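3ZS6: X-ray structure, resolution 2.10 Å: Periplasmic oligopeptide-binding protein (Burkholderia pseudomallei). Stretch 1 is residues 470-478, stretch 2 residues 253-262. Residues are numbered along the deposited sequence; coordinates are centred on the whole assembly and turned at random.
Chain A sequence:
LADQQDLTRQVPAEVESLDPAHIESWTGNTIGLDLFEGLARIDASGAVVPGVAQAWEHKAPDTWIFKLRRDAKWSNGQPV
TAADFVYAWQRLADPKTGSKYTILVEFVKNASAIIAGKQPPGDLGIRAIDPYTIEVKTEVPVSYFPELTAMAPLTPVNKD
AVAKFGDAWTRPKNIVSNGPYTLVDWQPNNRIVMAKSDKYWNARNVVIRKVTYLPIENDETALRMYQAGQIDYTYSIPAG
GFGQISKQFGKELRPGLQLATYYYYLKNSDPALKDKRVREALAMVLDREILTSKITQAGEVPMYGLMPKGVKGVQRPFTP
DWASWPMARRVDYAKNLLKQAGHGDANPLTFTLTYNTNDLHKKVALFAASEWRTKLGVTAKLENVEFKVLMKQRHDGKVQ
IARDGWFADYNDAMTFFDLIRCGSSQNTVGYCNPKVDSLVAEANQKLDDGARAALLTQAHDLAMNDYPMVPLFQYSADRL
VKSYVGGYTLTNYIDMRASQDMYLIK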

# COMPACT_ATOMS: atom_id res chain seq x y z
N VAL A 470 5.02 -7.95 -13.64
CA VAL A 470 5.87 -9.10 -13.33
C VAL A 470 6.07 -9.29 -11.83
O VAL A 470 7.00 -8.71 -11.24
CB VAL A 470 7.27 -8.97 -13.98
CG1 VAL A 470 8.11 -10.21 -13.69
CG2 VAL A 470 7.14 -8.72 -15.49
N PRO A 471 5.21 -10.10 -11.21
CA PRO A 471 5.35 -10.42 -9.79
C PRO A 471 6.66 -11.14 -9.53
O PRO A 471 7.05 -12.00 -10.33
CB PRO A 471 4.17 -11.35 -9.52
CG PRO A 471 3.14 -10.94 -10.54
CD PRO A 471 3.96 -10.65 -11.77
N LEU A 472 7.33 -10.81 -8.43
CA LEU A 472 8.62 -11.40 -8.10
C LEU A 472 8.57 -12.23 -6.81
O LEU A 472 8.97 -13.40 -6.81
CB LEU A 472 9.70 -10.32 -7.97
CG LEU A 472 10.05 -9.59 -9.28
CD1 LEU A 472 11.09 -8.50 -9.04
CD2 LEU A 472 10.52 -10.59 -10.34
N PHE A 473 8.11 -11.63 -5.72
CA PHE A 473 8.01 -12.36 -4.46
C PHE A 473 7.10 -11.67 -3.47
O PHE A 473 6.70 -10.51 -3.65
CB PHE A 473 9.40 -12.58 -3.84
CG PHE A 473 10.19 -11.32 -3.67
CD1 PHE A 473 9.96 -10.49 -2.58
CD2 PHE A 473 11.17 -10.97 -4.59
CE1 PHE A 473 10.68 -9.32 -2.42
CE2 PHE A 473 11.91 -9.79 -4.43
CZ PHE A 473 11.65 -8.96 -3.34
N GLN A 474 6.75 -12.40 -2.41
CA GLN A 474 5.96 -11.85 -1.33
C GLN A 474 6.89 -11.12 -0.37
O GLN A 474 7.92 -11.67 0.03
CB GLN A 474 5.23 -12.97 -0.59
CG GLN A 474 4.32 -12.47 0.55
CD GLN A 474 3.51 -13.60 1.15
OE1 GLN A 474 3.59 -14.75 0.70
NE2 GLN A 474 2.72 -13.29 2.17
N TYR A 475 6.54 -9.88 -0.01
CA TYR A 475 7.33 -9.11 0.95
C TYR A 475 7.52 -9.84 2.27
O TYR A 475 6.61 -10.49 2.77
CB TYR A 475 6.67 -7.76 1.26
CG TYR A 475 7.01 -6.64 0.30
CD1 TYR A 475 6.24 -6.41 -0.82
CD2 TYR A 475 8.09 -5.80 0.55
CE1 TYR A 475 6.53 -5.37 -1.69
CE2 TYR A 475 8.39 -4.76 -0.32
CZ TYR A 475 7.61 -4.55 -1.44
OH TYR A 475 7.90 -3.52 -2.31
N SER A 476 8.72 -9.71 2.83
CA SER A 476 9.01 -10.15 4.19
C SER A 476 8.80 -8.97 5.15
O SER A 476 9.17 -7.84 4.84
CB SER A 476 10.45 -10.65 4.28
OG SER A 476 10.90 -10.69 5.62
N ALA A 477 8.21 -9.25 6.32
CA ALA A 477 7.90 -8.23 7.31
C ALA A 477 9.08 -7.94 8.25
O ALA A 477 8.98 -7.09 9.15
CB ALA A 477 6.68 -8.66 8.13
N ASP A 478 10.17 -8.66 8.04
CA ASP A 478 11.35 -8.58 8.90
C ASP A 478 11.83 -7.15 9.11
O ASP A 478 12.09 -6.42 8.16
CB ASP A 478 12.50 -9.41 8.32
CG ASP A 478 12.23 -10.91 8.38
OD1 ASP A 478 11.07 -11.30 8.60
OD2 ASP A 478 13.18 -11.68 8.17
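Stretch 2 253-262: LRPGLQLATY

Stretch 2 runs antiparallel to stretch 1, pairing by backbone first and by side chain second. Strand 260-262 meets strand 470-476 with N-to-C directions 136° apart and axes approaching to 4.5 Å. Phe473 faces Tyr262 (CA to CA 5.4 Å) as a hydrogen-bonded pair, and Gln474 faces Thr261 (CA to CA 4.7 Å) as a non-hydrogen-bonded one. The register then slips by two: Ser476 lies beside Leu257 (CA to CA 4.4 Å), leaving a beta bulge where stretch 2 turns a corner at Leu259.

Backbone hydrogen bonds carry the pairing across that corner. Tyr262 N donates to Phe473 O at 2.9 Å, while Tyr262 O accepts from Leu472 N at 2.8 Å and, weakly, from Phe473 N at 3.4 Å. Tyr475 spans the bulge: its N reaches Ala260 O at 3.0 Å, and its O receives Gln258 N at 3.1 Å. Ala477 N closes on Gly256 O at 2.6 Å.

Side-chain polar groups supplement the ladder. Gln474, extended with chi1 and chi2 both t, brings NE2 to Gln258 O at 2.7 Å, serving a carbonyl at the bulge. Past the strand, Asp478 OD1 accepts Gly256 N at 3.2 Å, and Asp478 CA makes a CA-H...O contact with Arg254 O at 3.2 Å. Gly256 has phi/psi of 151/172, where a CB would jam against the preceding carbonyl, so the backbone itself calls for glycine.

Aromatic packing centres on Tyr262. Its ring forms an offset stack with Phe473, centroids 4.5 Å apart and planes at 25°, and its CB lies over the Phe473 ring face. Leu472 CD1 meets the Tyr262 edge at CE1, 3.8 Å away. Tyr475 points toward stretch 2, its CD1 3.7 Å from Ala260 CB and its CZ 3.7 Å from Tyr262 CD2.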

# COMPACT_ATOMS: atom_id res chain seq x y z
N LEU A 253 14.73 -8.73 15.98
CA LEU A 253 14.39 -8.95 14.58
C LEU A 253 13.00 -9.57 14.56
O LEU A 253 12.83 -10.74 14.89
CB LEU A 253 15.42 -9.88 13.91
CG LEU A 253 15.14 -10.38 12.49
CD1 LEU A 253 14.57 -9.29 11.63
CD2 LEU A 253 16.41 -10.95 11.83
N ARG A 254 12.00 -8.77 14.20
CA ARG A 254 10.61 -9.23 14.23
C ARG A 254 10.24 -9.84 12.88
O ARG A 254 10.16 -9.14 11.87
CB ARG A 254 9.67 -8.07 14.57
CG ARG A 254 10.16 -7.17 15.70
CD ARG A 254 10.34 -7.93 17.03
NE ARG A 254 10.92 -7.04 18.04
CZ ARG A 254 10.31 -6.66 19.16
NH1 ARG A 254 9.10 -7.12 19.47
NH2 ARG A 254 10.94 -5.83 19.98
N PRO A 255 10.03 -11.16 12.87
CA PRO A 255 9.92 -11.91 11.62
C PRO A 255 8.48 -12.11 11.16
O PRO A 255 7.55 -12.03 11.97
CB PRO A 255 10.48 -13.27 12.01
CG PRO A 255 9.97 -13.45 13.42
CD PRO A 255 9.96 -12.05 14.04
N GLY A 256 8.33 -12.40 9.87
CA GLY A 256 7.06 -12.81 9.29
C GLY A 256 6.94 -12.39 7.83
O GLY A 256 7.79 -11.67 7.31
N LEU A 257 5.89 -12.86 7.17
CA LEU A 257 5.57 -12.40 5.82
C LEU A 257 4.41 -11.41 5.90
O LEU A 257 3.62 -11.42 6.85
CB LEU A 257 5.19 -13.58 4.93
CG LEU A 257 6.26 -14.62 4.62
CD1 LEU A 257 5.62 -15.89 4.07
CD2 LEU A 257 7.30 -14.07 3.66
N GLN A 258 4.31 -10.54 4.90
CA GLN A 258 3.23 -9.56 4.86
C GLN A 258 2.25 -9.88 3.73
O GLN A 258 2.58 -10.65 2.84
CB GLN A 258 3.80 -8.15 4.69
CG GLN A 258 4.14 -7.48 6.01
CD GLN A 258 5.14 -6.36 5.86
OE1 GLN A 258 5.75 -6.19 4.81
NE2 GLN A 258 5.32 -5.57 6.92
N LEU A 259 1.06 -9.29 3.80
CA LEU A 259 0.11 -9.38 2.69
C LEU A 259 0.50 -8.30 1.69
O LEU A 259 -0.15 -7.26 1.58
CB LEU A 259 -1.33 -9.19 3.16
CG LEU A 259 -1.98 -10.34 3.94
CD1 LEU A 259 -3.38 -9.96 4.45
CD2 LEU A 259 -2.04 -11.62 3.09
N ALA A 260 1.59 -8.54 0.97
CA ALA A 260 2.18 -7.52 0.12
C ALA A 260 3.02 -8.19 -0.96
O ALA A 260 3.68 -9.20 -0.69
CB ALA A 260 3.02 -6.55 0.97
N THR A 261 2.99 -7.64 -2.16
CA THR A 261 3.66 -8.25 -3.31
C THR A 261 4.66 -7.29 -3.96
O THR A 261 4.33 -6.14 -4.24
CB THR A 261 2.62 -8.70 -4.37
OG1 THR A 261 1.67 -9.58 -3.77
CG2 THR A 261 3.29 -9.41 -5.56
N TYR A 262 5.86 -7.79 -4.20
CA TYR A 262 6.92 -7.04 -4.86
C TYR A 262 6.87 -7.43 -6.34
O TYR A 262 6.86 -8.62 -6.68
CB TYR A 262 8.27 -7.44 -4.24
CG TYR A 262 9.49 -6.63 -4.63
CD1 TYR A 262 10.00 -6.67 -5.93
CD2 TYR A 262 10.18 -5.87 -3.69
CE1 TYR A 262 11.14 -5.95 -6.28
CE2 TYR A 262 11.32 -5.16 -4.03
CZ TYR A 262 11.80 -5.20 -5.32
OH TYR A 262 12.94 -4.49 -5.66